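PDB 3L49: ABC sugar (Ribose) transporter, periplasmic substrate-binding subunit from Rhodobacter sphaeroides, which probably binds a carbohydrate in the periplasm and hands it to a membrane-bound ABC transporter. Local coordinates for residues Phe90-Ala95 with Lys253-Asn258; Ile8-Ile13 with Lys22-Gln27; Gly70-Leu75 with Thr94-Ala99. One frame throughout, in Å; residues are numbered along the deposited sequence.

Contact 1. Residues Phe90-Ala95 with Lys253-Asn258; sequences FTVDTA and KLAVQN
F90 and N258 set their flat groups nearly parallel: the phenyl ring and the side-chain amide plane differ by 5° in direction. The two do not stack, however. The ring's CE1 lies 4.0 Å from N258 CB, and its closest approach is to the backbone, CE1 to N258 O at 3.5 Å. That oxygen comes to the ring obliquely. F90 CG stands beside the backbone N and anti to the carbonyl carbon (chi1 -69°), which carries the ring toward helix 248-263. N258 starts toward the strand at CB, but its amide turns off toward T103 and T272, and ND2 is hydrogen-bonded to T103 OG1 and T272 OG1.

Two residues further along strand 89-92, V92 meets A255 methyl to methyl, CG1 to CB at 3.9 Å. Their CA atoms, 6.7 Å apart, are the nearest pair of the two backbones, a spacing that the small alanine permits. V92 also touches Q27, which places this patch beside helix 18-33 on the same side of the sheet.

No hydrogen bond crosses between the segments, and all four touching residues are buried. Between F90-A95 and K253-N258 there is thus only van der Waals contact, while the polar anchoring of N258 goes to threonines of strands 101-105 and 271-280.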
loop_
_atom_site.group_PDB
_atom_site.type_symbol
_atom_site.label_atom_id
_atom_site.label_comp_id
_atom_site.label_asym_id
_atom_site.label_seq_id
_atom_site.Cartn_x
_atom_site.Cartn_y
_atom_site.Cartn_z
ATOM N N PHE A 90 15.683 -3.183 8.249
ATOM C CA PHE A 90 14.707 -4.043 7.606
ATOM C C PHE A 90 13.530 -3.159 7.263
ATOM O O PHE A 90 13.251 -2.195 7.975
ATOM C CB PHE A 90 14.284 -5.155 8.566
ATOM C CG PHE A 90 15.369 -6.145 8.835
ATOM C CD1 PHE A 90 15.457 -7.311 8.083
ATOM C CD2 PHE A 90 16.327 -5.909 9.819
ATOM C CE1 PHE A 90 16.470 -8.236 8.309
ATOM C CE2 PHE A 90 17.347 -6.834 10.055
ATOM C CZ PHE A 90 17.416 -7.993 9.293
ATOM N N THR A 91 12.849 -3.453 6.163
ATOM C CA THR A 91 11.657 -2.687 5.818
ATOM C C THR A 91 10.436 -3.558 5.608
ATOM O O THR A 91 10.554 -4.733 5.250
ATOM C CB THR A 91 11.841 -1.837 4.542
ATOM O OG1 THR A 91 12.263 -2.685 3.467
ATOM C CG2 THR A 91 12.859 -0.710 4.751
ATOM N N VAL A 92 9.265 -2.978 5.856
ATOM C CA VAL A 92 8.045 -3.518 5.284
ATOM C C VAL A 92 7.528 -2.545 4.232
ATOM O O VAL A 92 7.376 -1.346 4.493
ATOM C CB VAL A 92 6.982 -4.036 6.340
ATOM C CG1 VAL A 92 7.571 -4.127 7.735
ATOM C CG2 VAL A 92 5.692 -3.246 6.343
ATOM N N ASP A 93 7.366 -3.075 3.018
ATOM C CA ASP A 93 6.948 -2.343 1.807
ATOM C C ASP A 93 7.954 -1.359 1.207
ATOM O O ASP A 93 7.940 -1.125 -0.005
ATOM C CB ASP A 93 5.572 -1.684 1.975
ATOM C CG ASP A 93 4.431 -2.662 1.778
ATOM O OD1 ASP A 93 4.677 -3.886 1.707
ATOM O OD2 ASP A 93 3.276 -2.205 1.680
ATOM N N THR A 94 8.822 -0.784 2.033
ATOM C CA THR A 94 9.738 0.247 1.557
ATOM C C THR A 94 10.922 -0.385 0.828
ATOM O O THR A 94 11.918 -0.774 1.442
ATOM C CB THR A 94 10.193 1.181 2.705
ATOM O OG1 THR A 94 9.047 1.600 3.456
ATOM C CG2 THR A 94 10.912 2.428 2.158
ATOM N N ALA A 95 10.798 -0.502 -0.488
ATOM C CA ALA A 95 11.860 -1.091 -1.298
ATOM C C ALA A 95 13.046 -0.140 -1.396
ATOM O O ALA A 95 12.994 0.863 -2.114
ATOM C CB ALA A 95 11.342 -1.455 -2.681
ATOM N N LYS A 253 4.649 -9.942 10.737
ATOM C CA LYS A 253 5.177 -11.145 11.383
ATOM C C LYS A 253 6.455 -11.640 10.721
ATOM O O LYS A 253 7.415 -11.980 11.408
ATOM C CB LYS A 253 4.146 -12.261 11.327
ATOM C CG LYS A 253 4.097 -13.095 12.576
ATOM C CD LYS A 253 3.396 -14.417 12.346
ATOM C CE LYS A 253 2.813 -14.947 13.652
ATOM N NZ LYS A 253 3.269 -16.330 13.946
ATOM N N LEU A 254 6.456 -11.658 9.388
ATOM C CA LEU A 254 7.561 -12.214 8.600
ATOM C C LEU A 254 8.806 -11.333 8.630
ATOM O O LEU A 254 9.930 -11.841 8.604
ATOM C CB LEU A 254 7.124 -12.434 7.148
ATOM C CG LEU A 254 6.215 -13.609 6.779
ATOM C CD1 LEU A 254 5.550 -13.355 5.428
ATOM C CD2 LEU A 254 6.994 -14.922 6.777
ATOM N N ALA A 255 8.583 -10.018 8.667
ATOM C CA ALA A 255 9.645 -9.027 8.778
ATOM C C ALA A 255 10.453 -9.189 10.066
ATOM O O ALA A 255 11.673 -9.068 10.049
ATOM C CB ALA A 255 9.068 -7.618 8.678
ATOM N N VAL A 256 9.764 -9.485 11.168
ATOM C CA VAL A 256 10.404 -9.670 12.472
ATOM C C VAL A 256 11.247 -10.950 12.496
ATOM O O VAL A 256 12.309 -10.990 13.120
ATOM C CB VAL A 256 9.369 -9.614 13.636
ATOM C CG1 VAL A 256 10.026 -9.877 14.988
ATOM C CG2 VAL A 256 8.700 -8.261 13.664
ATOM N N GLN A 257 10.805 -11.995 11.806
ATOM C CA GLN A 257 11.643 -13.192 11.768
ATOM C C GLN A 257 12.778 -13.111 10.759
ATOM O O GLN A 257 13.720 -13.871 10.856
ATOM C CB GLN A 257 10.860 -14.499 11.669
ATOM C CG GLN A 257 9.489 -14.399 11.102
ATOM C CD GLN A 257 8.525 -15.322 11.815
ATOM O OE1 GLN A 257 7.833 -16.109 11.180
ATOM N NE2 GLN A 257 8.482 -15.236 13.141
ATOM N N ASN A 258 12.699 -12.177 9.819
ATOM C CA ASN A 258 13.876 -11.802 9.045
ATOM C C ASN A 258 14.911 -11.110 9.927
ATOM O O ASN A 258 16.107 -11.383 9.816
ATOM C CB ASN A 258 13.499 -10.923 7.857
ATOM C CG ASN A 258 12.981 -11.729 6.687
ATOM O OD1 ASN A 258 13.496 -12.809 6.387
ATOM N ND2 ASN A 258 11.953 -11.213 6.021
#

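Contact 2. Residues Ile8-Ile13 with Lys22-Gln27; sequences IGITAI and KAYQAQ
I10 and A12, two residues apart on the same face of strand 7-12, receive the Y24 ring and the Q27 side chain of helix 18-33. The segments run almost exactly antiparallel, at 176°, with their axes 10.1 Å apart. This is the first half of the beta-alpha-beta unit formed by strand 7-12, helix 18-33 and strand 37-42.

The apolar contacts gather at the CD2 and CE2 atoms of the Y24 ring. A12 CB lies 3.6 Å from Y24 CD2, and I10 CG2 lies 3.8 Å from Y24 CE2; both methyls come in obliquely. With CG anti to the backbone N (chi1 -172°), the ring extends from the helix to the strand although its CB does not point there. The other branch of I10 packs on the glutamine stem, CD1 to Q27 CB at 3.8 Å. Q27 OE1 makes a van der Waals contact with I10 CG2 at 3.6 Å.

The hydrogen bonds of the Q27 amide stay within the helix or go to Q68. NE2 turns back to A23 O at 2.9 Å, with an N-H...O angle of 154°, and also bonds Q68 OE1 of strand 64-68. NE2 sits above the carbonyl plane of A23, while Q27 N approaches the same oxygen from the opposite face.

No hydrogen bond joins the two segments. Two bonds from NE2 fix the amide's orientation, and that orientation directs OE1 into the apolar interface, where it is buried with no hydrogen-bonding partner in the model, probably at some energetic cost.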
loop_
_atom_site.group_PDB
_atom_site.type_symbol
_atom_site.label_atom_id
_atom_site.label_comp_id
_atom_site.label_asym_id
_atom_site.label_seq_id
_atom_site.Cartn_x
_atom_site.Cartn_y
_atom_site.Cartn_z
ATOM N N ILE A 8 14.273 -4.074 19.383
ATOM C CA ILE A 8 14.001 -3.764 17.983
ATOM C C ILE A 8 13.140 -2.518 17.896
ATOM O O ILE A 8 12.053 -2.468 18.466
ATOM C CB ILE A 8 13.277 -4.938 17.241
ATOM C CG1 ILE A 8 13.932 -6.304 17.525
ATOM C CG2 ILE A 8 13.134 -4.650 15.729
ATOM C CD1 ILE A 8 15.400 -6.444 17.143
ATOM N N GLY A 9 13.636 -1.510 17.191
ATOM C CA GLY A 9 12.850 -0.323 16.901
ATOM C C GLY A 9 11.964 -0.497 15.678
ATOM O O GLY A 9 12.362 -1.121 14.698
ATOM N N ILE A 10 10.754 0.049 15.755
ATOM C CA ILE A 10 9.821 0.113 14.624
ATOM C C ILE A 10 9.527 1.576 14.313
ATOM O O ILE A 10 9.138 2.332 15.206
ATOM C CB ILE A 10 8.471 -0.584 14.950
ATOM C CG1 ILE A 10 8.672 -2.062 15.287
ATOM C CG2 ILE A 10 7.457 -0.419 13.802
ATOM C CD1 ILE A 10 7.552 -2.600 16.133
ATOM N N THR A 11 9.720 1.976 13.059
ATOM C CA THR A 11 9.322 3.312 12.609
ATOM C C THR A 11 8.345 3.252 11.417
ATOM O O THR A 11 8.729 2.946 10.300
ATOM C CB THR A 11 10.548 4.281 12.364
ATOM O OG1 THR A 11 10.113 5.463 11.682
ATOM C CG2 THR A 11 11.659 3.626 11.546
ATOM N N ALA A 12 7.074 3.532 11.688
ATOM C CA ALA A 12 6.025 3.531 10.675
ATOM C C ALA A 12 5.541 4.948 10.432
ATOM O O ALA A 12 5.552 5.771 11.348
ATOM C CB ALA A 12 4.873 2.682 11.141
ATOM N N ILE A 13 5.086 5.244 9.220
ATOM C CA ILE A 13 4.574 6.593 8.966
ATOM C C ILE A 13 3.148 6.797 9.512
ATOM O O ILE A 13 2.724 7.922 9.734
ATOM C CB ILE A 13 4.719 7.041 7.481
ATOM C CG1 ILE A 13 4.580 8.574 7.376
ATOM C CG2 ILE A 13 3.755 6.270 6.572
ATOM C CD1 ILE A 13 5.041 9.193 6.073
ATOM N N LYS A 22 -2.683 -3.078 11.134
ATOM C CA LYS A 22 -2.431 -4.528 11.139
ATOM C C LYS A 22 -0.947 -4.904 11.042
ATOM O O LYS A 22 -0.497 -5.792 11.763
ATOM C CB LYS A 22 -3.221 -5.234 10.031
ATOM C CG LYS A 22 -4.441 -6.029 10.495
ATOM C CD LYS A 22 -5.601 -5.148 10.948
ATOM C CE LYS A 22 -6.946 -5.842 10.746
ATOM N NZ LYS A 22 -7.297 -5.980 9.297
ATOM N N ALA A 23 -0.202 -4.229 10.163
ATOM C CA ALA A 23 1.218 -4.513 9.977
ATOM C C ALA A 23 2.046 -4.109 11.204
ATOM O O ALA A 23 2.944 -4.841 11.646
ATOM C CB ALA A 23 1.728 -3.801 8.732
ATOM N N TYR A 24 1.715 -2.935 11.744
ATOM C CA TYR A 24 2.381 -2.332 12.895
ATOM C C TYR A 24 2.187 -3.175 14.153
ATOM O O TYR A 24 3.144 -3.436 14.884
ATOM C CB TYR A 24 1.809 -0.933 13.091
ATOM C CG TYR A 24 2.481 -0.047 14.114
ATOM C CD1 TYR A 24 1.909 0.153 15.367
ATOM C CD2 TYR A 24 3.664 0.630 13.813
ATOM C CE1 TYR A 24 2.504 0.990 16.301
ATOM C CE2 TYR A 24 4.270 1.468 14.743
ATOM C CZ TYR A 24 3.679 1.641 15.983
ATOM O OH TYR A 24 4.255 2.466 16.913
ATOM N N GLN A 25 0.951 -3.615 14.371
ATOM C CA GLN A 25 0.577 -4.432 15.524
ATOM C C GLN A 25 1.231 -5.808 15.469
ATOM O O GLN A 25 1.623 -6.351 16.504
ATOM C CB GLN A 25 -0.931 -4.631 15.537
ATOM C CG GLN A 25 -1.594 -4.398 16.861
ATOM C CD GLN A 25 -2.367 -3.099 16.878
ATOM O OE1 GLN A 25 -3.563 -3.068 16.573
ATOM N NE2 GLN A 25 -1.683 -2.009 17.216
ATOM N N ALA A 26 1.323 -6.362 14.254
ATOM C CA ALA A 26 1.908 -7.687 14.009
ATOM C C ALA A 26 3.400 -7.723 14.321
ATOM O O ALA A 26 3.904 -8.724 14.843
ATOM C CB ALA A 26 1.664 -8.115 12.577
ATOM N N GLN A 27 4.088 -6.630 13.984
ATOM C CA GLN A 27 5.493 -6.448 14.317
ATOM C C GLN A 27 5.725 -6.440 15.823
ATOM O O GLN A 27 6.571 -7.187 16.317
ATOM C CB GLN A 27 6.041 -5.159 13.698
ATOM C CG GLN A 27 6.359 -5.273 12.228
ATOM C CD GLN A 27 6.461 -3.920 11.563
ATOM O OE1 GLN A 27 7.489 -3.266 11.630
ATOM N NE2 GLN A 27 5.385 -3.494 10.923
#

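Contact 3. Residues Gly70-Leu75 with Thr94-Ala99; sequences GNLDVL and TATPHA
G70 meets the loop through water: a single water molecule donates to G70 O at 2.9 Å and to T94 OG1 at 3.0 Å, bridging the two residues. T94 OG1 is also hydrogen-bonded to E67 OE1. The backbone of G70 has a positive phi (98°), a conformation that glycine readily adopts.

N71 follows at the N-cap position of helix 72-84, but its side chain makes no capping bond; OD1 is hydrogen-bonded to S136 OG instead.

L72, in the first turn of the helix, carries the direct packing. Its two methyls divide the work: CD2 lies 3.9 Å from T96 CB and 4.1 Å from T94 CG2, while CD1 approaches A95 O at 3.9 Å. The T94 methyl is available because CG2 stands anti to the backbone N. P138 of helix 138-152 touches both L72 and A95.

Between these two segments, then, one leucine spread over three loop residues, with one water bridging G70 and T94, makes the junction. No direct hydrogen bond crosses, so dispersion and a solvent-mediated link join them; further along helix 72-84, a hydrogen bond from H98 ND1 to N83 OD1 is an additional tie.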
loop_
_atom_site.group_PDB
_atom_site.type_symbol
_atom_site.label_atom_id
_atom_site.label_comp_id
_atom_site.label_asym_id
_atom_site.label_seq_id
_atom_site.Cartn_x
_atom_site.Cartn_y
_atom_site.Cartn_z
ATOM N N GLY A 70 5.918 5.127 3.866
ATOM C CA GLY A 70 6.392 6.500 3.808
ATOM C C GLY A 70 7.095 6.839 2.511
ATOM O O GLY A 70 7.282 5.978 1.647
ATOM N N ASN A 71 7.483 8.105 2.386
ATOM C CA ASN A 71 8.164 8.607 1.199
ATOM C C ASN A 71 9.651 8.316 1.245
ATOM O O ASN A 71 10.340 8.725 2.183
ATOM C CB ASN A 71 7.928 10.107 1.044
ATOM C CG ASN A 71 6.647 10.429 0.297
ATOM O OD1 ASN A 71 6.614 11.377 -0.481
ATOM N ND2 ASN A 71 5.591 9.646 0.521
ATOM N N LEU A 72 10.126 7.611 0.217
ATOM C CA LEU A 72 11.518 7.164 0.116
ATOM C C LEU A 72 12.495 8.334 -0.005
ATOM O O LEU A 72 13.537 8.345 0.656
ATOM C CB LEU A 72 11.694 6.228 -1.094
ATOM C CG LEU A 72 12.567 4.962 -1.026
ATOM C CD1 LEU A 72 13.337 4.790 -2.332
ATOM C CD2 LEU A 72 13.530 4.929 0.162
ATOM N N ASP A 73 12.143 9.308 -0.844
ATOM C CA ASP A 73 13.000 10.463 -1.125
ATOM C C ASP A 73 13.311 11.274 0.128
ATOM O O ASP A 73 14.438 11.743 0.296
ATOM C CB ASP A 73 12.400 11.348 -2.233
ATOM C CG ASP A 73 11.003 11.879 -1.894
ATOM O OD1 ASP A 73 10.258 11.222 -1.129
ATOM O OD2 ASP A 73 10.652 12.964 -2.410
ATOM N N VAL A 74 12.318 11.403 1.008
ATOM C CA VAL A 74 12.486 12.077 2.289
ATOM C C VAL A 74 13.358 11.231 3.223
ATOM O O VAL A 74 14.274 11.749 3.877
ATOM C CB VAL A 74 11.116 12.388 2.963
ATOM C CG1 VAL A 74 11.305 13.281 4.190
ATOM C CG2 VAL A 74 10.158 13.055 1.976
ATOM N N LEU A 75 13.079 9.931 3.256
ATOM C CA LEU A 75 13.743 9.002 4.169
ATOM C C LEU A 75 15.201 8.698 3.839
ATOM O O LEU A 75 16.006 8.530 4.756
ATOM C CB LEU A 75 12.944 7.696 4.271
ATOM C CG LEU A 75 11.930 7.460 5.403
ATOM C CD1 LEU A 75 11.476 8.731 6.134
ATOM C CD2 LEU A 75 10.740 6.686 4.856
ATOM N N THR A 94 8.822 -0.784 2.033
ATOM C CA THR A 94 9.738 0.247 1.557
ATOM C C THR A 94 10.922 -0.385 0.828
ATOM O O THR A 94 11.918 -0.774 1.442
ATOM C CB THR A 94 10.193 1.181 2.705
ATOM O OG1 THR A 94 9.047 1.600 3.456
ATOM C CG2 THR A 94 10.912 2.428 2.158
ATOM N N ALA A 95 10.798 -0.502 -0.488
ATOM C CA ALA A 95 11.860 -1.091 -1.298
ATOM C C ALA A 95 13.046 -0.140 -1.396
ATOM O O ALA A 95 12.994 0.863 -2.114
ATOM C CB ALA A 95 11.342 -1.455 -2.681
ATOM N N THR A 96 14.104 -0.455 -0.649
ATOM C CA THR A 96 15.330 0.348 -0.670
ATOM C C THR A 96 16.596 -0.511 -0.568
ATOM O O THR A 96 16.608 -1.500 0.166
ATOM C CB THR A 96 15.322 1.503 0.406
ATOM O OG1 THR A 96 16.477 2.338 0.232
ATOM C CG2 THR A 96 15.272 0.972 1.861
ATOM N N PRO A 97 17.651 -0.153 -1.333
ATOM C CA PRO A 97 18.997 -0.723 -1.185
ATOM C C PRO A 97 19.609 -0.586 0.223
ATOM O O PRO A 97 20.500 -1.355 0.577
ATOM C CB PRO A 97 19.828 0.086 -2.185
ATOM C CG PRO A 97 18.849 0.558 -3.193
ATOM C CD PRO A 97 17.587 0.806 -2.456
ATOM N N HIS A 98 19.134 0.381 1.008
ATOM C CA HIS A 98 19.615 0.606 2.370
ATOM C C HIS A 98 19.257 -0.560 3.315
ATOM O O HIS A 98 19.865 -0.713 4.369
ATOM C CB HIS A 98 19.043 1.910 2.932
ATOM C CG HIS A 98 19.545 3.153 2.258
ATOM N ND1 HIS A 98 20.841 3.610 2.399
ATOM C CD2 HIS A 98 18.913 4.054 1.467
ATOM C CE1 HIS A 98 20.988 4.727 1.706
ATOM N NE2 HIS A 98 19.833 5.019 1.134
ATOM N N ALA A 99 18.280 -1.375 2.919
ATOM C CA ALA A 99 17.777 -2.479 3.741
ATOM C C ALA A 99 18.426 -3.837 3.441
ATOM O O ALA A 99 18.697 -4.168 2.289
ATOM C CB ALA A 99 16.262 -2.584 3.593
HETATM O O HOH W 1 7.474 3.125 1.418
#

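Contacts 1 and 2 lie side by side, centres about 9 Å apart, and reach the same sheet. Helices 248-263 and 18-33 touch there, V256 CG2 lying 3.6 Å from Q27 O, while V92 CG1 comes 3.9 Å from Q27 NE2. The centres of contacts 1 and 3 are about 13 Å apart, and the two share T94 and A95, since the chain leaving strand 89-92 enters the loop that L72 packs against. Contacts 2 and 3, centres about 16 Å apart, meet at I13 CG2 and G70 N, 3.6 Å apart. An unidentified ligand lies about 8 Å from the side chain of V92, about 9 Å from that of T94 and about 10 Å from that of A12, so none of these three touches it.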